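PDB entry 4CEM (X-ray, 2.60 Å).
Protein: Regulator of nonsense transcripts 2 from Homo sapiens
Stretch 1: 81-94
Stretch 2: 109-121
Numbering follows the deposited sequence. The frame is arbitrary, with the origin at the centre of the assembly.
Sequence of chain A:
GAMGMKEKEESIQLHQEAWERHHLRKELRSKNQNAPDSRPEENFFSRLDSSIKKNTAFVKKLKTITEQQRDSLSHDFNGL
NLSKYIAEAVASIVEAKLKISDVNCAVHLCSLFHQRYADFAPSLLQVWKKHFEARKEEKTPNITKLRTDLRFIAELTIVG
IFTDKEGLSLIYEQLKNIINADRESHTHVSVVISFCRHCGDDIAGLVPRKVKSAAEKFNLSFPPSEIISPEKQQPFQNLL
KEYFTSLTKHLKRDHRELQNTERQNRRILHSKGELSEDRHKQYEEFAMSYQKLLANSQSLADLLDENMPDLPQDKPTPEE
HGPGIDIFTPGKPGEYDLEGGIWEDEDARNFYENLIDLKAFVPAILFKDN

Stretch 1 (81-94) NLSKYIAEAVASIV
Stretch 2 (109-121) LCSLFHQRYADFA

The contact is mainly apolar packing of helix 86-94 and the turn before it against helix 109-116, the turn that follows it and the start of the next helix, with one hydrogen bond from a backbone amide to a tyrosine hydroxyl. Helix 86-94 and helix 109-116 run at 160° between N-to-C directions, with axes 12.1 Å apart at closest approach, a spacing filled by side chains. In the register, S83 CA lies 7.1 Å from Y117 CA, I86 CA lies 6.2 Å from F120 CA, and I93 CA lies 8.4 Å from C110 CA; 559 Å² is buried in total.

Before the first helix, a type I turn spans L82 to Y85, closed by Y85 N to L82 O at 2.9 Å; Y85 is the N-cap residue. S83 N donates to N81 OD1 (3.0 Å). L82 N donates across the interface to Y117 OH (2.9 Å, N-H...O angle 159°). Y117 leaves helical phi/psi at -124/116, and its m rotamer (chi1 -53°, chi2 -81°) carries the hydroxyl to that amide. A second type I turn, Y117 to F120, follows.

I86 (phi/psi -57/-58, chi m, m) is central: I86 CD1 lies 3.8 Å from Y117 CB and 4.2 Å from F113 CD1, while I86 CG2 lies 3.9 Å from F120 CA. Its branched side chain thus meets three aromatic residues.

F113, with chi1 off-well at -92° and chi2 -78°, points toward stretch 1. F113 CE1 meets L82 CD1 at 3.7 Å and F113 CZ meets A89 CB at 3.8 Å; the short alanine side chain lets the ring approach the helix closely.

F120 (chi1 t, chi2 69°) starts sideways, but its ring swings inward: F120 CE1 is 3.7 Å from V90 CG2, and I93 CD1 lies at the ring edge, 3.8 Å from F120 CZ. I93 (m, t) also places CG2 3.9 Å from C110 SG, extending the buried apolar packing.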

ATOM      1  N   ASN A  81      20.145 -18.461 -15.716  1.00 43.19           N
ATOM      2  CA  ASN A  81      19.052 -18.722 -16.650  1.00 43.21           C
ATOM      3  C   ASN A  81      17.875 -19.225 -15.838  1.00 41.27           C
ATOM      4  O   ASN A  81      17.827 -20.393 -15.472  1.00 42.68           O
ATOM      5  CB  ASN A  81      19.453 -19.754 -17.713  1.00 43.54           C
ATOM      6  CG  ASN A  81      18.351 -20.013 -18.728  1.00 42.28           C
ATOM      7  OD1 ASN A  81      17.177 -19.743 -18.480  1.00 41.50           O
ATOM      8  ND2 ASN A  81      18.732 -20.529 -19.885  1.00 41.18           N
ATOM      9  N   LEU A  82      16.930 -18.335 -15.563  1.00 40.83           N
ATOM     10  CA  LEU A  82      15.783 -18.651 -14.710  1.00 39.20           C
ATOM     11  C   LEU A  82      14.556 -19.089 -15.520  1.00 37.50           C
ATOM     12  O   LEU A  82      13.460 -19.186 -14.971  1.00 36.18           O
ATOM     13  CB  LEU A  82      15.455 -17.443 -13.814  1.00 38.53           C
ATOM     14  CG  LEU A  82      16.417 -17.197 -12.639  1.00 37.88           C
ATOM     15  CD1 LEU A  82      16.478 -15.725 -12.271  1.00 37.58           C
ATOM     16  CD2 LEU A  82      16.037 -18.019 -11.414  1.00 36.94           C
ATOM     17  N   SER A  83      14.755 -19.377 -16.809  1.00 38.37           N
ATOM     18  CA  SER A  83      13.677 -19.797 -17.711  1.00 40.54           C
ATOM     19  C   SER A  83      12.741 -20.850 -17.134  1.00 43.24           C
ATOM     20  O   SER A  83      11.534 -20.771 -17.348  1.00 45.88           O
ATOM     21  CB  SER A  83      14.239 -20.338 -19.023  1.00 40.51           C
ATOM     22  OG  SER A  83      14.652 -19.286 -19.872  1.00 41.54           O
ATOM     23  N   LYS A  84      13.296 -21.827 -16.415  1.00 45.16           N
ATOM     24  CA  LYS A  84      12.512 -22.927 -15.866  1.00 44.85           C
ATOM     25  C   LYS A  84      11.983 -22.677 -14.461  1.00 45.76           C
ATOM     26  O   LYS A  84      11.204 -23.486 -13.958  1.00 48.77           O
ATOM     27  CB  LYS A  84      13.345 -24.209 -15.855  1.00 46.83           C
ATOM     28  CG  LYS A  84      13.705 -24.741 -17.236  1.00 48.52           C
ATOM     29  CD  LYS A  84      14.615 -25.956 -17.113  1.00 52.11           C
ATOM     30  CE  LYS A  84      15.471 -26.180 -18.356  1.00 54.67           C
ATOM     31  NZ  LYS A  84      14.687 -26.683 -19.522  1.00 56.05           N
ATOM     32  N   TYR A  85      12.390 -21.582 -13.817  1.00 44.96           N
ATOM     33  CA  TYR A  85      12.108 -21.401 -12.383  1.00 45.06           C
ATOM     34  C   TYR A  85      11.182 -20.213 -12.068  1.00 43.62           C
ATOM     35  O   TYR A  85      11.113 -19.750 -10.922  1.00 40.52           O
ATOM     36  CB  TYR A  85      13.422 -21.288 -11.607  1.00 47.11           C
ATOM     37  CG  TYR A  85      14.393 -22.412 -11.893  1.00 49.13           C
ATOM     38  CD1 TYR A  85      15.171 -22.402 -13.052  1.00 51.53           C
ATOM     39  CD2 TYR A  85      14.534 -23.490 -11.013  1.00 50.02           C
ATOM     40  CE1 TYR A  85      16.060 -23.426 -13.326  1.00 53.15           C
ATOM     41  CE2 TYR A  85      15.423 -24.525 -11.281  1.00 49.91           C
ATOM     42  CZ  TYR A  85      16.182 -24.483 -12.440  1.00 52.91           C
ATOM     43  OH  TYR A  85      17.072 -25.486 -12.735  1.00 56.86           O
ATOM     44  N   ILE A  86      10.440 -19.761 -13.075  1.00 43.19           N
ATOM     45  CA  ILE A  86       9.538 -18.625 -12.918  1.00 45.82           C
ATOM     46  C   ILE A  86       8.540 -18.873 -11.795  1.00 47.14           C
ATOM     47  O   ILE A  86       8.475 -18.109 -10.834  1.00 49.71           O
ATOM     48  CB  ILE A  86       8.773 -18.301 -14.229  1.00 46.83           C
ATOM     49  CG1 ILE A  86       9.736 -17.836 -15.331  1.00 46.88           C
ATOM     50  CG2 ILE A  86       7.725 -17.224 -13.995  1.00 47.04           C
ATOM     51  CD1 ILE A  86      10.476 -16.557 -15.002  1.00 46.17           C
ATOM     52  N   ALA A  87       7.778 -19.954 -11.909  1.00 49.61           N
ATOM     53  CA  ALA A  87       6.712 -20.252 -10.950  1.00 48.35           C
ATOM     54  C   ALA A  87       7.224 -20.257  -9.518  1.00 47.97           C
ATOM     55  O   ALA A  87       6.550 -19.757  -8.621  1.00 50.91           O
ATOM     56  CB  ALA A  87       6.051 -21.578 -11.285  1.00 46.59           C
ATOM     57  N   GLU A  88       8.422 -20.799  -9.315  1.00 48.44           N
ATOM     58  CA  GLU A  88       9.034 -20.880  -7.981  1.00 49.70           C
ATOM     59  C   GLU A  88       9.466 -19.495  -7.499  1.00 47.99           C
ATOM     60  O   GLU A  88       9.198 -19.115  -6.358  1.00 47.42           O
ATOM     61  CB  GLU A  88      10.244 -21.829  -7.983  1.00 52.65           C
ATOM     62  CG  GLU A  88       9.945 -23.265  -8.409  1.00 55.58           C
ATOM     63  CD  GLU A  88      10.056 -23.491  -9.916  1.00 60.40           C
ATOM     64  OE1 GLU A  88       9.354 -22.803 -10.697  1.00 60.67           O
ATOM     65  OE2 GLU A  88      10.853 -24.363 -10.329  1.00 67.21           O
ATOM     66  N   ALA A  89      10.121 -18.747  -8.387  1.00 46.99           N
ATOM     67  CA  ALA A  89      10.571 -17.387  -8.097  1.00 44.85           C
ATOM     68  C   ALA A  89       9.390 -16.470  -7.790  1.00 43.99           C
ATOM     69  O   ALA A  89       9.434 -15.678  -6.854  1.00 43.23           O
ATOM     70  CB  ALA A  89      11.375 -16.839  -9.265  1.00 44.40           C
ATOM     71  N   VAL A  90       8.328 -16.588  -8.576  1.00 43.94           N
ATOM     72  CA  VAL A  90       7.112 -15.831  -8.323  1.00 43.82           C
ATOM     73  C   VAL A  90       6.565 -16.133  -6.923  1.00 44.94           C
ATOM     74  O   VAL A  90       6.177 -15.222  -6.194  1.00 46.40           O
ATOM     75  CB  VAL A  90       6.050 -16.126  -9.399  1.00 44.67           C
ATOM     76  CG1 VAL A  90       4.680 -15.644  -8.957  1.00 45.28           C
ATOM     77  CG2 VAL A  90       6.447 -15.481 -10.720  1.00 43.85           C
ATOM     78  N   ALA A  91       6.563 -17.409  -6.542  1.00 45.93           N
ATOM     79  CA  ALA A  91       6.047 -17.830  -5.235  1.00 43.57           C
ATOM     80  C   ALA A  91       6.839 -17.222  -4.078  1.00 42.18           C
ATOM     81  O   ALA A  91       6.253 -16.739  -3.112  1.00 42.08           O
ATOM     82  CB  ALA A  91       6.036 -19.349  -5.133  1.00 42.22           C
ATOM     83  N   SER A  92       8.168 -17.248  -4.174  1.00 41.73           N
ATOM     84  CA  SER A  92       9.030 -16.599  -3.176  1.00 41.74           C
ATOM     85  C   SER A  92       8.688 -15.113  -3.040  1.00 41.56           C
ATOM     86  O   SER A  92       8.509 -14.604  -1.941  1.00 43.24           O
ATOM     87  CB  SER A  92      10.501 -16.750  -3.563  1.00 41.96           C
ATOM     88  OG  SER A  92      10.891 -18.112  -3.583  1.00 42.56           O
ATOM     89  N   ILE A  93       8.578 -14.434  -4.175  1.00 42.54           N
ATOM     90  CA  ILE A  93       8.262 -13.002  -4.219  1.00 41.75           C
ATOM     91  C   ILE A  93       6.918 -12.686  -3.552  1.00 43.13           C
ATOM     92  O   ILE A  93       6.821 -11.737  -2.780  1.00 44.04           O
ATOM     93  CB  ILE A  93       8.273 -12.472  -5.677  1.00 40.20           C
ATOM     94  CG1 ILE A  93       9.702 -12.459  -6.232  1.00 38.40           C
ATOM     95  CG2 ILE A  93       7.663 -11.081  -5.763  1.00 39.52           C
ATOM     96  CD1 ILE A  93       9.777 -12.309  -7.734  1.00 36.87           C
ATOM     97  N   VAL A  94       5.886 -13.472  -3.831  1.00 43.67           N
ATOM     98  CA  VAL A  94       4.572 -13.201  -3.244  1.00 45.91           C
ATOM     99  C   VAL A  94       4.526 -13.470  -1.732  1.00 47.73           C
ATOM    100  O   VAL A  94       3.870 -12.739  -0.990  1.00 48.54           O
ATOM    101  CB  VAL A  94       3.457 -13.992  -3.949  1.00 45.43           C
ATOM    102  CG1 VAL A  94       2.121 -13.763  -3.256  1.00 43.84           C
ATOM    103  CG2 VAL A  94       3.377 -13.593  -5.415  1.00 44.69           C
ATOM    104  N   LEU A 109      13.428  -5.873  -8.745  1.00 35.27           N
ATOM    105  CA  LEU A 109      13.719  -7.255  -9.134  1.00 34.67           C
ATOM    106  C   LEU A 109      12.610  -7.790 -10.013  1.00 33.94           C
ATOM    107  O   LEU A 109      12.885  -8.495 -10.974  1.00 32.23           O
ATOM    108  CB  LEU A 109      13.919  -8.174  -7.925  1.00 34.53           C
ATOM    109  CG  LEU A 109      15.224  -7.959  -7.144  1.00 35.14           C
ATOM    110  CD1 LEU A 109      15.263  -8.801  -5.871  1.00 32.84           C
ATOM    111  CD2 LEU A 109      16.449  -8.219  -8.014  1.00 35.49           C
ATOM    112  N   CYS A 110      11.364  -7.444  -9.693  1.00 34.03           N
ATOM    113  CA  CYS A 110      10.239  -7.847 -10.535  1.00 34.85           C
ATOM    114  C   CYS A 110      10.361  -7.290 -11.967  1.00 35.14           C
ATOM    115  O   CYS A 110       9.939  -7.942 -12.927  1.00 34.99           O
ATOM    116  CB  CYS A 110       8.905  -7.434  -9.909  1.00 35.40           C
ATOM    117  SG  CYS A 110       8.405  -8.390  -8.454  1.00 36.59           S
ATOM    118  N   SER A 111      10.965  -6.109 -12.109  1.00 34.97           N
ATOM    119  CA  SER A 111      11.157  -5.490 -13.423  1.00 34.24           C
ATOM    120  C   SER A 111      12.250  -6.172 -14.227  1.00 34.52           C
ATOM    121  O   SER A 111      12.150  -6.269 -15.449  1.00 35.50           O
ATOM    122  CB  SER A 111      11.470  -3.996 -13.291  1.00 34.88           C
ATOM    123  OG  SER A 111      10.418  -3.315 -12.630  1.00 35.42           O
ATOM    124  N   LEU A 112      13.305  -6.634 -13.563  1.00 35.06           N
ATOM    125  CA  LEU A 112      14.351  -7.370 -14.275  1.00 34.71           C
ATOM    126  C   LEU A 112      13.802  -8.716 -14.779  1.00 35.32           C
ATOM    127  O   LEU A 112      14.097  -9.130 -15.896  1.00 37.81           O
ATOM    128  CB  LEU A 112      15.585  -7.579 -13.400  1.00 34.43           C
ATOM    129  CG  LEU A 112      16.354  -6.349 -12.905  1.00 33.07           C
ATOM    130  CD1 LEU A 112      17.446  -6.788 -11.941  1.00 31.64           C
ATOM    131  CD2 LEU A 112      16.943  -5.560 -14.061  1.00 31.69           C
ATOM    132  N   PHE A 113      12.994  -9.382 -13.961  1.00 36.05           N
ATOM    133  CA  PHE A 113      12.318 -10.622 -14.372  1.00 36.11           C
ATOM    134  C   PHE A 113      11.419 -10.355 -15.565  1.00 34.96           C
ATOM    135  O   PHE A 113      11.541 -10.992 -16.606  1.00 33.38           O
ATOM    136  CB  PHE A 113      11.467 -11.196 -13.231  1.00 36.70           C
ATOM    137  CG  PHE A 113      12.185 -12.202 -12.373  1.00 37.78           C
ATOM    138  CD1 PHE A 113      12.354 -13.512 -12.813  1.00 38.50           C
ATOM    139  CD2 PHE A 113      12.681 -11.850 -11.126  1.00 38.10           C
ATOM    140  CE1 PHE A 113      13.004 -14.447 -12.028  1.00 38.30           C
ATOM    141  CE2 PHE A 113      13.336 -12.781 -10.336  1.00 38.85           C
ATOM    142  CZ  PHE A 113      13.498 -14.082 -10.787  1.00 39.31           C
ATOM    143  N   HIS A 114      10.520  -9.394 -15.396  1.00 36.18           N
ATOM    144  CA  HIS A 114       9.563  -9.041 -16.435  1.00 36.25           C
ATOM    145  C   HIS A 114      10.232  -8.695 -17.726  1.00 36.40           C
ATOM    146  O   HIS A 114       9.778  -9.118 -18.774  1.00 36.83           O
ATOM    147  CB  HIS A 114       8.705  -7.874 -15.981  1.00 36.49           C
ATOM    148  CG  HIS A 114       7.790  -7.341 -17.055  1.00 37.08           C
ATOM    149  ND1 HIS A 114       6.801  -8.075 -17.589  1.00 36.51           N
ATOM    150  CD2 HIS A 114       7.745  -6.097 -17.686  1.00 36.30           C
ATOM    151  CE1 HIS A 114       6.157  -7.344 -18.516  1.00 38.13           C
ATOM    152  NE2 HIS A 114       6.740  -6.131 -18.572  1.00 37.72           N
ATOM    153  N   GLN A 115      11.327  -7.940 -17.660  1.00 37.48           N
ATOM    154  CA  GLN A 115      12.023  -7.488 -18.869  1.00 38.00           C
ATOM    155  C   GLN A 115      12.796  -8.612 -19.560  1.00 37.86           C
ATOM    156  O   GLN A 115      13.101  -8.513 -20.752  1.00 39.36           O
ATOM    157  CB  GLN A 115      12.955  -6.304 -18.568  1.00 38.00           C
ATOM    158  CG  GLN A 115      12.224  -4.992 -18.302  1.00 39.65           C
ATOM    159  CD  GLN A 115      13.082  -3.960 -17.576  1.00 40.71           C
ATOM    160  OE1 GLN A 115      14.253  -3.777 -17.895  1.00 42.35           O
ATOM    161  NE2 GLN A 115      12.493  -3.275 -16.606  1.00 40.83           N
ATOM    162  N   ARG A 116      13.116  -9.672 -18.825  1.00 37.31           N
ATOM    163  CA  ARG A 116      13.832 -10.800 -19.408  1.00 38.32           C
ATOM    164  C   ARG A 116      12.914 -11.956 -19.827  1.00 37.21           C
ATOM    165  O   ARG A 116      13.169 -12.578 -20.852  1.00 34.50           O
ATOM    166  CB  ARG A 116      14.897 -11.309 -18.444  1.00 39.46           C
ATOM    167  CG  ARG A 116      15.871 -12.281 -19.086  1.00 40.46           C
ATOM    168  CD  ARG A 116      17.129 -12.430 -18.254  1.00 42.13           C
ATOM    169  NE  ARG A 116      18.083 -11.346 -18.485  1.00 42.42           N
ATOM    170  CZ  ARG A 116      19.284 -11.270 -17.912  1.00 44.61           C
ATOM    171  NH1 ARG A 116      19.696 -12.208 -17.059  1.00 45.69           N
ATOM    172  NH2 ARG A 116      20.085 -10.249 -18.188  1.00 45.75           N
ATOM    173  N   TYR A 117      11.858 -12.211 -19.048  1.00 36.99           N
ATOM    174  CA  TYR A 117      11.006 -13.398 -19.206  1.00 38.91           C
ATOM    175  C   TYR A 117       9.515 -13.099 -19.417  1.00 38.36           C
ATOM    176  O   TYR A 117       8.840 -12.590 -18.521  1.00 38.13           O
ATOM    177  CB  TYR A 117      11.131 -14.283 -17.966  1.00 40.84           C
ATOM    178  CG  TYR A 117      12.552 -14.641 -17.603  1.00 42.92           C
ATOM    179  CD1 TYR A 117      13.219 -15.673 -18.258  1.00 43.69           C
ATOM    180  CD2 TYR A 117      13.222 -13.972 -16.589  1.00 42.60           C
ATOM    181  CE1 TYR A 117      14.517 -16.017 -17.919  1.00 43.49           C
ATOM    182  CE2 TYR A 117      14.521 -14.313 -16.248  1.00 42.93           C
ATOM    183  CZ  TYR A 117      15.158 -15.333 -16.918  1.00 42.26           C
ATOM    184  OH  TYR A 117      16.440 -15.670 -16.588  1.00 43.14           O
ATOM    185  N   ALA A 118       9.001 -13.474 -20.588  1.00 38.64           N
ATOM    186  CA  ALA A 118       7.580 -13.326 -20.920  1.00 38.07           C
ATOM    187  C   ALA A 118       6.628 -14.022 -19.948  1.00 38.83           C
ATOM    188  O   ALA A 118       5.518 -13.549 -19.738  1.00 43.12           O
ATOM    189  CB  ALA A 118       7.321 -13.808 -22.340  1.00 36.08           C
ATOM    190  N   ASP A 119       7.056 -15.125 -19.343  1.00 41.21           N
ATOM    191  CA  ASP A 119       6.202 -15.882 -18.414  1.00 41.76           C
ATOM    192  C   ASP A 119       5.994 -15.226 -17.063  1.00 41.56           C
ATOM    193  O   ASP A 119       5.139 -15.669 -16.292  1.00 42.70           O
ATOM    194  CB  ASP A 119       6.792 -17.272 -18.143  1.00 43.22           C
ATOM    195  CG  ASP A 119       6.752 -18.164 -19.345  1.00 44.75           C
ATOM    196  OD1 ASP A 119       6.213 -17.737 -20.384  1.00 44.98           O
ATOM    197  OD2 ASP A 119       7.273 -19.298 -19.253  1.00 50.09           O
ATOM    198  N   PHE A 120       6.775 -14.198 -16.754  1.00 40.99           N
ATOM    199  CA  PHE A 120       6.782 -13.659 -15.401  1.00 39.53           C
ATOM    200  C   PHE A 120       5.469 -13.005 -14.997  1.00 37.68           C
ATOM    201  O   PHE A 120       4.871 -13.390 -13.995  1.00 37.56           O
ATOM    202  CB  PHE A 120       7.929 -12.665 -15.219  1.00 40.73           C
ATOM    203  CG  PHE A 120       8.099 -12.204 -13.797  1.00 40.51           C
ATOM    204  CD1 PHE A 120       8.555 -13.085 -12.821  1.00 39.97           C
ATOM    205  CD2 PHE A 120       7.796 -10.902 -13.429  1.00 39.34           C
ATOM    206  CE1 PHE A 120       8.708 -12.678 -11.508  1.00 39.74           C
ATOM    207  CE2 PHE A 120       7.947 -10.490 -12.115  1.00 40.21           C
ATOM    208  CZ  PHE A 120       8.403 -11.377 -11.154  1.00 40.23           C
ATOM    209  N   ALA A 121       5.027 -12.018 -15.771  1.00 37.80           N
ATOM    210  CA  ALA A 121       3.864 -11.202 -15.381  1.00 37.82           C
ATOM    211  C   ALA A 121       2.600 -12.038 -15.182  1.00 36.58           C
ATOM    212  O   ALA A 121       1.942 -11.904 -14.150  1.00 36.91           O
ATOM    213  CB  ALA A 121       3.616 -10.078 -16.383  1.00 36.63           C
TER